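PDB 6NSI: manganese-binding protein from Chlamydia trachomatis, which captures iron, preferring Fe(2+) but also binding Mn(2+) and Ni(2+), and delivers the metal to the membrane permease of an ABC importer. Local coordinates for residues E224-E229 and D235-I240; S255-D260 and R275-E280; I2-M7 and Q123-Y128. All coordinates share one frame; numbering follows the deposited sequence.

Contact 1 (E224-E229 and D235-I240); sequences EVVFLE and DALRKI
Leu237, on the inner side of helix 235-242, carries most of this contact by pushing both of its methyl groups against residues 226-228. The tight part lies at its CD1, which sits 3.2 Å from Phe227 O. This is a van der Waals approach of a methyl group to a carbonyl, and no hydrogen bond joins the two segments. The torsions account for the reach: CG stands anti to the carbonyl carbon (chi1 -82°), and CD1 is anti to CA (chi2 176°), so this branch extends farthest from the helix. The same methyl lies 4.0 Å from Leu228 CD2, the two leucine side chains sliding past each other in opposite directions. The other branch of Leu237 is less closely fitted, with CD2 4.2 Å from Val226 CB.

Toward solvent the packing thins to a single approach. Arg238 is exposed, and its chain, bent at chi2 (-141°), brings NH2 to 3.9 Å from Leu228 CD1. The guanidinium meets this methyl obliquely, and the two side chains cross at about a right angle. An aliphatic branch thus lies beside a charged group, whereas its sister methyl faces Leu237 on the buried side.

Leu237 and Val226 both touch Val165 of strand 164-165, and Val226 and Ile240 touch Ile218 of helix 208-221. Strand 225-226 runs parallel to strand 251-252, and helix 235-242 lies between them in the chain, so the contact packs the helix of a beta-alpha-beta crossover on the end of its first strand and the residues that follow it. With neither a hydrogen bond nor a salt bridge between the segments, cohesion probably rests on the burial of aliphatic groups, and Arg238 contributes only an oblique van der Waals approach across them.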
loop_
_atom_site.group_PDB
_atom_site.type_symbol
_atom_site.label_atom_id
_atom_site.label_comp_id
_atom_site.label_asym_id
_atom_site.label_seq_id
_atom_site.Cartn_x
_atom_site.Cartn_y
_atom_site.Cartn_z
ATOM N N GLU A 224 21.098 -5.523 8.370
ATOM C CA GLU A 224 21.772 -6.616 7.686
ATOM C C GLU A 224 21.127 -6.992 6.361
ATOM O O GLU A 224 21.768 -7.670 5.547
ATOM C CB GLU A 224 21.816 -7.864 8.578
ATOM C CG GLU A 224 22.488 -7.654 9.913
ATOM C CD GLU A 224 22.172 -8.789 10.876
ATOM O OE1 GLU A 224 22.229 -9.967 10.453
ATOM O OE2 GLU A 224 21.826 -8.506 12.039
ATOM N N VAL A 225 19.889 -6.562 6.123
ATOM C CA VAL A 225 19.158 -6.936 4.926
ATOM C C VAL A 225 18.336 -5.742 4.449
ATOM O O VAL A 225 17.847 -4.932 5.247
ATOM C CB VAL A 225 18.276 -8.184 5.201
ATOM C CG1 VAL A 225 17.450 -7.966 6.447
ATOM C CG2 VAL A 225 17.412 -8.530 3.991
ATOM N N VAL A 226 18.205 -5.629 3.124
ATOM C CA VAL A 226 17.392 -4.606 2.482
ATOM C C VAL A 226 16.409 -5.311 1.550
ATOM O O VAL A 226 16.644 -6.434 1.108
ATOM C CB VAL A 226 18.273 -3.597 1.716
ATOM C CG1 VAL A 226 19.329 -3.000 2.650
ATOM C CG2 VAL A 226 18.963 -4.288 0.540
ATOM N N PHE A 227 15.310 -4.635 1.227
ATOM C CA PHE A 227 14.194 -5.277 0.539
ATOM C C PHE A 227 13.964 -4.665 -0.843
ATOM O O PHE A 227 13.527 -3.516 -0.951
ATOM C CB PHE A 227 12.920 -5.176 1.375
ATOM C CG PHE A 227 13.001 -5.898 2.697
ATOM C CD1 PHE A 227 13.564 -5.273 3.815
ATOM C CD2 PHE A 227 12.516 -7.199 2.825
ATOM C CE1 PHE A 227 13.623 -5.931 5.051
ATOM C CE2 PHE A 227 12.578 -7.877 4.077
ATOM C CZ PHE A 227 13.132 -7.241 5.171
ATOM N N LEU A 228 14.180 -5.467 -1.880
ATOM C CA LEU A 228 13.748 -5.136 -3.233
ATOM C C LEU A 228 12.235 -5.172 -3.328
ATOM O O LEU A 228 11.572 -5.888 -2.579
ATOM C CB LEU A 228 14.321 -6.143 -4.233
ATOM C CG LEU A 228 15.846 -6.229 -4.226
ATOM C CD1 LEU A 228 16.298 -7.493 -4.951
ATOM C CD2 LEU A 228 16.391 -5.010 -4.915
ATOM N N GLU A 229 11.689 -4.409 -4.286
ATOM C CA GLU A 229 10.260 -4.404 -4.572
ATOM C C GLU A 229 10.017 -4.847 -6.004
ATOM O O GLU A 229 10.751 -4.468 -6.922
ATOM C CB GLU A 229 9.616 -3.021 -4.364
ATOM C CG GLU A 229 9.808 -2.458 -2.962
ATOM C CD GLU A 229 9.673 -0.944 -2.922
ATOM O OE1 GLU A 229 8.967 -0.383 -3.798
ATOM O OE2 GLU A 229 10.264 -0.318 -2.008
ATOM N N ASP A 235 18.468 -0.818 -9.332
ATOM C CA ASP A 235 19.831 -0.286 -9.394
ATOM C C ASP A 235 20.253 0.338 -8.063
ATOM O O ASP A 235 21.326 0.031 -7.540
ATOM C CB ASP A 235 19.958 0.744 -10.528
ATOM C CG ASP A 235 19.799 0.129 -11.931
ATOM O OD1 ASP A 235 19.713 -1.120 -12.059
ATOM O OD2 ASP A 235 19.747 0.914 -12.912
ATOM N N ALA A 236 19.405 1.191 -7.477
ATOM C CA ALA A 236 19.819 1.956 -6.300
ATOM C C ALA A 236 20.124 1.043 -5.108
ATOM O O ALA A 236 21.170 1.174 -4.457
ATOM C CB ALA A 236 18.740 2.979 -5.934
ATOM N N LEU A 237 19.225 0.110 -4.798
ATOM C CA LEU A 237 19.499 -0.788 -3.678
ATOM C C LEU A 237 20.708 -1.668 -3.971
ATOM O O LEU A 237 21.490 -1.976 -3.067
ATOM C CB LEU A 237 18.261 -1.641 -3.338
ATOM C CG LEU A 237 17.157 -1.028 -2.456
ATOM C CD1 LEU A 237 15.927 -1.978 -2.297
ATOM C CD2 LEU A 237 17.659 -0.566 -1.083
ATOM N N ARG A 238 20.900 -2.074 -5.231
ATOM C CA ARG A 238 22.072 -2.892 -5.524
ATOM C C ARG A 238 23.360 -2.098 -5.322
ATOM O O ARG A 238 24.340 -2.642 -4.799
ATOM C CB ARG A 238 21.992 -3.475 -6.934
ATOM C CG ARG A 238 20.961 -4.597 -7.040
ATOM C CD ARG A 238 21.435 -5.740 -7.935
ATOM N NE ARG A 238 20.793 -7.014 -7.597
ATOM C CZ ARG A 238 19.518 -7.291 -7.860
ATOM N NH1 ARG A 238 18.764 -6.382 -8.469
ATOM N NH2 ARG A 238 18.991 -8.469 -7.524
ATOM N N LYS A 239 23.361 -0.805 -5.690
ATOM C CA LYS A 239 24.510 0.069 -5.421
ATOM C C LYS A 239 24.722 0.275 -3.931
ATOM O O LYS A 239 25.864 0.258 -3.453
ATOM C CB LYS A 239 24.333 1.447 -6.067
ATOM C CG LYS A 239 24.225 1.477 -7.566
ATOM C CD LYS A 239 23.905 2.907 -8.008
ATOM C CE LYS A 239 23.709 3.012 -9.527
ATOM N NZ LYS A 239 24.446 1.945 -10.270
ATOM N N ILE A 240 23.644 0.538 -3.192
ATOM C CA ILE A 240 23.751 0.712 -1.744
ATOM C C ILE A 240 24.408 -0.507 -1.118
ATOM O O ILE A 240 25.320 -0.386 -0.286
ATOM C CB ILE A 240 22.356 0.986 -1.143
ATOM C CG1 ILE A 240 21.919 2.419 -1.434
ATOM C CG2 ILE A 240 22.356 0.767 0.368
ATOM C CD1 ILE A 240 20.408 2.607 -1.412
#

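Contact 2 (S255-D260 and R275-E280); sequences SPLYSD and RTITEE. With FE (Fe (III) ion), chain B.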
loop_
_atom_site.group_PDB
_atom_site.type_symbol
_atom_site.label_atom_id
_atom_site.label_comp_id
_atom_site.label_asym_id
_atom_site.label_seq_id
_atom_site.Cartn_x
_atom_site.Cartn_y
_atom_site.Cartn_z
ATOM N N SER A 255 12.875 -12.848 -1.028
ATOM C CA SER A 255 11.715 -12.559 -1.865
ATOM C C SER A 255 11.459 -11.060 -1.943
ATOM O O SER A 255 11.686 -10.339 -0.968
ATOM C CB SER A 255 10.446 -13.228 -1.318
ATOM O OG SER A 255 10.711 -14.531 -0.836
ATOM N N PRO A 256 10.949 -10.581 -3.078
ATOM C CA PRO A 256 10.652 -9.150 -3.204
ATOM C C PRO A 256 9.395 -8.795 -2.428
ATOM O O PRO A 256 8.525 -9.637 -2.188
ATOM C CB PRO A 256 10.459 -8.952 -4.716
ATOM C CG PRO A 256 9.991 -10.284 -5.218
ATOM C CD PRO A 256 10.608 -11.338 -4.302
ATOM N N LEU A 257 9.322 -7.535 -2.007
ATOM C CA LEU A 257 8.096 -7.025 -1.424
ATOM C C LEU A 257 7.215 -6.464 -2.532
ATOM O O LEU A 257 7.685 -6.116 -3.612
ATOM C CB LEU A 257 8.401 -5.947 -0.385
ATOM C CG LEU A 257 9.254 -6.331 0.829
ATOM C CD1 LEU A 257 9.459 -5.071 1.695
ATOM C CD2 LEU A 257 8.551 -7.408 1.649
ATOM N N TYR A 258 5.922 -6.390 -2.264
ATOM C CA TYR A 258 4.993 -5.790 -3.216
ATOM C C TYR A 258 4.515 -4.474 -2.627
ATOM O O TYR A 258 3.729 -4.462 -1.677
ATOM C CB TYR A 258 3.850 -6.746 -3.534
ATOM C CG TYR A 258 4.366 -7.923 -4.325
ATOM C CD1 TYR A 258 5.064 -8.958 -3.694
ATOM C CD2 TYR A 258 4.200 -7.989 -5.700
ATOM C CE1 TYR A 258 5.565 -10.034 -4.419
ATOM C CE2 TYR A 258 4.699 -9.058 -6.423
ATOM C CZ TYR A 258 5.379 -10.075 -5.780
ATOM O OH TYR A 258 5.873 -11.142 -6.513
ATOM N N SER A 259 5.014 -3.372 -3.184
ATOM C CA SER A 259 4.737 -2.040 -2.664
ATOM C C SER A 259 3.500 -1.420 -3.317
ATOM O O SER A 259 2.550 -1.033 -2.632
ATOM C CB SER A 259 5.955 -1.146 -2.909
ATOM O OG SER A 259 6.219 -1.094 -4.306
ATOM N N ASP A 260 3.513 -1.299 -4.642
ATOM C CA ASP A 260 2.498 -0.552 -5.365
ATOM C C ASP A 260 1.544 -1.462 -6.124
ATOM O O ASP A 260 0.689 -0.975 -6.880
ATOM C CB ASP A 260 3.162 0.434 -6.325
ATOM C CG ASP A 260 3.807 1.621 -5.612
ATOM O OD1 ASP A 260 3.423 1.951 -4.457
ATOM O OD2 ASP A 260 4.703 2.237 -6.227
ATOM N N ARG A 275 5.278 -11.950 6.138
ATOM C CA ARG A 275 6.157 -13.106 6.300
ATOM C C ARG A 275 7.592 -12.754 5.925
ATOM O O ARG A 275 8.528 -13.038 6.676
ATOM C CB ARG A 275 5.662 -14.269 5.436
ATOM C CG ARG A 275 4.471 -15.020 6.012
ATOM C CD ARG A 275 3.963 -16.135 5.069
ATOM N NE ARG A 275 2.502 -16.209 5.089
ATOM C CZ ARG A 275 1.804 -16.957 5.944
ATOM N NH1 ARG A 275 2.442 -17.711 6.841
ATOM N NH2 ARG A 275 0.469 -16.959 5.906
ATOM N N THR A 276 7.770 -12.139 4.750
ATOM C CA THR A 276 9.095 -11.748 4.283
ATOM C C THR A 276 9.787 -10.812 5.276
ATOM O O THR A 276 10.922 -11.061 5.693
ATOM C CB THR A 276 8.970 -11.109 2.897
ATOM O OG1 THR A 276 8.379 -12.070 2.010
ATOM C CG2 THR A 276 10.360 -10.678 2.333
ATOM N N ILE A 277 9.104 -9.749 5.698
ATOM C CA ILE A 277 9.752 -8.797 6.599
ATOM C C ILE A 277 10.046 -9.447 7.951
ATOM O O ILE A 277 11.140 -9.284 8.507
ATOM C CB ILE A 277 8.881 -7.534 6.724
ATOM C CG1 ILE A 277 8.882 -6.803 5.370
ATOM C CG2 ILE A 277 9.354 -6.614 7.899
ATOM C CD1 ILE A 277 8.046 -5.570 5.347
ATOM N N THR A 278 9.094 -10.215 8.491
ATOM C CA THR A 278 9.306 -10.852 9.794
ATOM C C THR A 278 10.494 -11.809 9.754
ATOM O O THR A 278 11.379 -11.758 10.620
ATOM C CB THR A 278 8.035 -11.593 10.243
ATOM O OG1 THR A 278 6.935 -10.679 10.286
ATOM C CG2 THR A 278 8.207 -12.196 11.647
ATOM N N GLU A 279 10.549 -12.678 8.738
ATOM C CA GLU A 279 11.613 -13.681 8.705
ATOM C C GLU A 279 12.980 -13.041 8.498
ATOM O O GLU A 279 13.961 -13.425 9.151
ATOM C CB GLU A 279 11.344 -14.707 7.600
ATOM C CG GLU A 279 10.397 -15.822 8.006
ATOM C CD GLU A 279 10.071 -16.759 6.853
ATOM O OE1 GLU A 279 10.658 -16.595 5.754
ATOM O OE2 GLU A 279 9.217 -17.651 7.048
ATOM N N GLU A 280 13.072 -12.067 7.590
ATOM C CA GLU A 280 14.386 -11.520 7.258
ATOM C C GLU A 280 14.936 -10.643 8.372
ATOM O O GLU A 280 16.161 -10.569 8.538
ATOM C CB GLU A 280 14.323 -10.734 5.949
ATOM C CG GLU A 280 13.996 -11.605 4.729
ATOM C CD GLU A 280 15.212 -12.310 4.142
ATOM O OE1 GLU A 280 15.132 -12.752 2.974
ATOM O OE2 GLU A 280 16.249 -12.424 4.848
HETATM FE FE FE B . 4.422 3.734 -4.324
HETATM O O HOH W 1 9.529 -14.354 2.245
#
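The loop carrying Asp260 to the iron site rests, through Leu257, on Thr276 and Ile277 of helix 266-280. Leu257 lays its forked end against both helix side chains. Its CD2 is 3.8 Å from Thr276 CG2 and 3.8 Å from Ile277 CG1, so one methyl serves both partners. Within the two segments the other branch meets Ile277, with Leu257 CD1 3.9 Å from Ile277 CD1; it also packs on Phe227. The isoleucine methyl is within reach because Ile277 is fully extended (chi2 179°), and the two chains cross at about a right angle.

Thr276 divides its branches by polarity. A chi1 of -59° sets OG1 beside the backbone N, which leaves CG2 anti to that N and facing the loop, 3.6 Å from Ser255 O. OG1 points instead to its own helix, where it gives a hydrogen bond to His272 O, and it accepts one from a water at 2.6 Å from Thr276 OG1. The same water stands 3.3 Å from Ser255 OG, a weak link, so the solvent bridge is firm at its helix end and loose at its loop end. No direct hydrogen bond joins the two segments.

Farther along the loop, Asp260 makes no contact with this helical segment and binds the iron through both carboxylate oxygens. The grip is unequal, with Asp260 OD1 at 2.0 Å and Asp260 OD2 at 2.4 Å from the iron. His36, His102 and His168 complete the site. On either side of Leu257 in the chain the same helix also holds the loop: His272 NE2 bonds Pro256 O and Asn273 OD1 accepts from Tyr258 N. A three-histidine, one-aspartate site between two lobes is found in several members of the bacterial solute-binding protein 9 family, to which this protein probably belongs.

Contact 3 (I2-M7 and Q123-Y128); sequences IYVLSM and QQFPQY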
loop_
_atom_site.group_PDB
_atom_site.type_symbol
_atom_site.label_atom_id
_atom_site.label_comp_id
_atom_site.label_asym_id
_atom_site.label_seq_id
_atom_site.Cartn_x
_atom_site.Cartn_y
_atom_site.Cartn_z
ATOM N N ILE A 2 -23.846 -5.250 -14.947
ATOM C CA ILE A 2 -23.451 -4.006 -14.289
ATOM C C ILE A 2 -21.944 -4.016 -14.040
ATOM O O ILE A 2 -21.367 -5.056 -13.695
ATOM C CB ILE A 2 -24.238 -3.824 -12.975
ATOM C CG1 ILE A 2 -25.740 -3.975 -13.225
ATOM C CG2 ILE A 2 -23.956 -2.474 -12.355
ATOM C CD1 ILE A 2 -26.372 -5.133 -12.501
ATOM N N TYR A 3 -21.299 -2.858 -14.213
ATOM C CA TYR A 3 -19.846 -2.724 -14.118
ATOM C C TYR A 3 -19.467 -1.714 -13.045
ATOM O O TYR A 3 -20.032 -0.615 -12.990
ATOM C CB TYR A 3 -19.234 -2.276 -15.446
ATOM C CG TYR A 3 -19.178 -3.364 -16.489
ATOM C CD1 TYR A 3 -18.186 -4.333 -16.455
ATOM C CD2 TYR A 3 -20.132 -3.428 -17.505
ATOM C CE1 TYR A 3 -18.137 -5.334 -17.409
ATOM C CE2 TYR A 3 -20.091 -4.421 -18.463
ATOM C CZ TYR A 3 -19.091 -5.371 -18.413
ATOM O OH TYR A 3 -19.047 -6.365 -19.365
ATOM N N VAL A 4 -18.488 -2.082 -12.221
ATOM C CA VAL A 4 -17.883 -1.182 -11.248
ATOM C C VAL A 4 -16.376 -1.175 -11.486
ATOM O O VAL A 4 -15.770 -2.234 -11.690
ATOM C CB VAL A 4 -18.224 -1.598 -9.806
ATOM C CG1 VAL A 4 -17.334 -0.850 -8.807
ATOM C CG2 VAL A 4 -19.694 -1.336 -9.533
ATOM N N LEU A 5 -15.776 0.015 -11.478
ATOM C CA LEU A 5 -14.367 0.195 -11.815
ATOM C C LEU A 5 -13.558 0.503 -10.561
ATOM O O LEU A 5 -13.938 1.370 -9.763
ATOM C CB LEU A 5 -14.181 1.320 -12.841
ATOM C CG LEU A 5 -12.731 1.577 -13.273
ATOM C CD1 LEU A 5 -12.132 0.343 -13.902
ATOM C CD2 LEU A 5 -12.571 2.751 -14.215
ATOM N N SER A 6 -12.450 -0.211 -10.389
ATOM C CA SER A 6 -11.464 0.099 -9.365
ATOM C C SER A 6 -10.157 0.517 -10.032
ATOM O O SER A 6 -9.749 -0.070 -11.037
ATOM C CB SER A 6 -11.216 -1.101 -8.448
ATOM O OG SER A 6 -12.384 -1.467 -7.729
ATOM N N MET A 7 -9.490 1.521 -9.458
ATOM C CA MET A 7 -8.261 2.018 -10.076
ATOM C C MET A 7 -7.157 0.960 -10.084
ATOM O O MET A 7 -6.412 0.846 -11.067
ATOM C CB MET A 7 -7.793 3.287 -9.367
ATOM C CG MET A 7 -8.511 4.551 -9.840
ATOM S SD MET A 7 -8.323 4.824 -11.618
ATOM C CE MET A 7 -6.539 4.836 -11.773
ATOM N N GLN A 123 -24.815 2.314 -1.118
ATOM C CA GLN A 123 -25.526 3.535 -1.486
ATOM C C GLN A 123 -25.878 3.558 -2.974
ATOM O O GLN A 123 -26.909 4.124 -3.357
ATOM C CB GLN A 123 -24.687 4.755 -1.088
ATOM C CG GLN A 123 -25.200 6.105 -1.600
ATOM C CD GLN A 123 -26.129 6.805 -0.610
ATOM O OE1 GLN A 123 -26.083 6.550 0.598
ATOM N NE2 GLN A 123 -26.986 7.689 -1.124
ATOM N N GLN A 124 -25.053 2.937 -3.823
ATOM C CA GLN A 124 -25.352 2.899 -5.251
ATOM C C GLN A 124 -26.340 1.793 -5.602
ATOM O O GLN A 124 -27.115 1.940 -6.555
ATOM C CB GLN A 124 -24.064 2.717 -6.053
ATOM C CG GLN A 124 -24.271 2.572 -7.563
ATOM C CD GLN A 124 -24.544 3.898 -8.245
ATOM O OE1 GLN A 124 -24.237 4.963 -7.704
ATOM N NE2 GLN A 124 -25.142 3.843 -9.436
ATOM N N PHE A 125 -26.332 0.690 -4.852
ATOM C CA PHE A 125 -27.158 -0.485 -5.141
ATOM C C PHE A 125 -27.929 -0.899 -3.894
ATOM O O PHE A 125 -27.576 -1.888 -3.234
ATOM C CB PHE A 125 -26.307 -1.652 -5.643
ATOM C CG PHE A 125 -25.380 -1.295 -6.775
ATOM C CD1 PHE A 125 -25.861 -1.176 -8.073
ATOM C CD2 PHE A 125 -24.031 -1.093 -6.542
ATOM C CE1 PHE A 125 -25.020 -0.866 -9.110
ATOM C CE2 PHE A 125 -23.175 -0.784 -7.577
ATOM C CZ PHE A 125 -23.666 -0.666 -8.869
ATOM N N PRO A 126 -28.990 -0.170 -3.541
ATOM C CA PRO A 126 -29.819 -0.605 -2.396
ATOM C C PRO A 126 -30.425 -1.984 -2.591
ATOM O O PRO A 126 -30.605 -2.724 -1.614
ATOM C CB PRO A 126 -30.895 0.483 -2.310
ATOM C CG PRO A 126 -30.959 1.064 -3.714
ATOM C CD PRO A 126 -29.545 1.012 -4.223
ATOM N N GLN A 127 -30.718 -2.365 -3.836
ATOM C CA GLN A 127 -31.226 -3.702 -4.124
ATOM C C GLN A 127 -30.249 -4.806 -3.716
ATOM O O GLN A 127 -30.661 -5.962 -3.563
ATOM C CB GLN A 127 -31.565 -3.810 -5.612
ATOM C CG GLN A 127 -30.361 -3.752 -6.546
ATOM C CD GLN A 127 -30.069 -2.352 -7.056
ATOM O OE1 GLN A 127 -30.179 -1.368 -6.316
ATOM N NE2 GLN A 127 -29.686 -2.255 -8.327
ATOM N N TYR A 128 -28.974 -4.488 -3.524
ATOM C CA TYR A 128 -28.007 -5.478 -3.075
ATOM C C TYR A 128 -27.519 -5.231 -1.654
ATOM O O TYR A 128 -26.597 -5.930 -1.202
ATOM C CB TYR A 128 -26.810 -5.518 -4.036
ATOM C CG TYR A 128 -27.204 -5.816 -5.465
ATOM C CD1 TYR A 128 -28.270 -6.662 -5.746
ATOM C CD2 TYR A 128 -26.518 -5.256 -6.532
ATOM C CE1 TYR A 128 -28.640 -6.940 -7.049
ATOM C CE2 TYR A 128 -26.886 -5.533 -7.844
ATOM C CZ TYR A 128 -27.951 -6.378 -8.093
ATOM O OH TYR A 128 -28.328 -6.664 -9.387
#
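Aliphatic-to-aromatic packing joins Ile2 and Val4, at the start of the chain, to the ring of Phe125. Ile2 CG2 lies 3.8 Å from Phe125 CE1, while Val4 CG2 approaches the other flank of the ring end, 4.0 Å from Phe125 CE2. Both methyls also come near CZ, with Ile2 CG2 3.9 Å from Phe125 CZ, so the far end of the ring rests against both methyls, from residues two apart on the strand. Each approach is oblique, and each side chain slides past the phenylalanine in the opposite direction. The ring reaches the strand because Phe125 CG is anti to the carbonyl carbon (chi1 -51°) on a residue whose CB points at it.

A second, looser approach involves a phenol. Ile2 CD1 ends 4.0 Å from Tyr128 OH, the two side chains coming from opposite directions; this is a van der Waals meeting at the more exposed, chain-start end of the contact.

Within 123-128 the two rings are flanked by glutamine side chains. Gln124 CG lies 3.5 Å above the plane of the Phe125 ring, toward its rim, and Gln127 NE2 is at the ring edge, in plane. Gln127 CG sits 3.6 Å above the Tyr128 ring, over its centre. The Tyr128 ring also meets that of Phe132 in the next helix, with planes at about 55°.

No hydrogen bond crosses between the segments; within the turn Tyr128 N bonds to Phe125 O at 3.0 Å, while the strand bonds to its sheet neighbours. This short 3-10 turn connects helix 107-124 to helix 129-154, and strand 3-6 lies between strands 24-27 and 54-56 of a four-stranded parallel sheet. The contact therefore packs a helix-helix connection on an inner strand, an arrangement belonging to the alpha/beta N-terminal lobe of these metal-binding proteins.

How the contacts relate
Contacts 1 and 2 adjoin, with centres 13 Å apart, and share the lobe that supplies Asp260. Leu228 O lies 2.8 Å from Leu257 N, a probable hydrogen bond, and Phe227 CB packs 3.5 Å from Leu257 CD1. Nearer the metal, Glu229 OE1 is 2.9 Å from Ser259 OG, probably bonded, and also bonds ND1 of His168, an iron ligand; segment 224-229 thus reaches the site through the second-shell carboxylate of Glu229. Contact 3 is on the opposite side of the chain's centre, its own centre 41 Å from that of contact 1 and 33 Å from that of contact 2, touching neither and lying away from the iron.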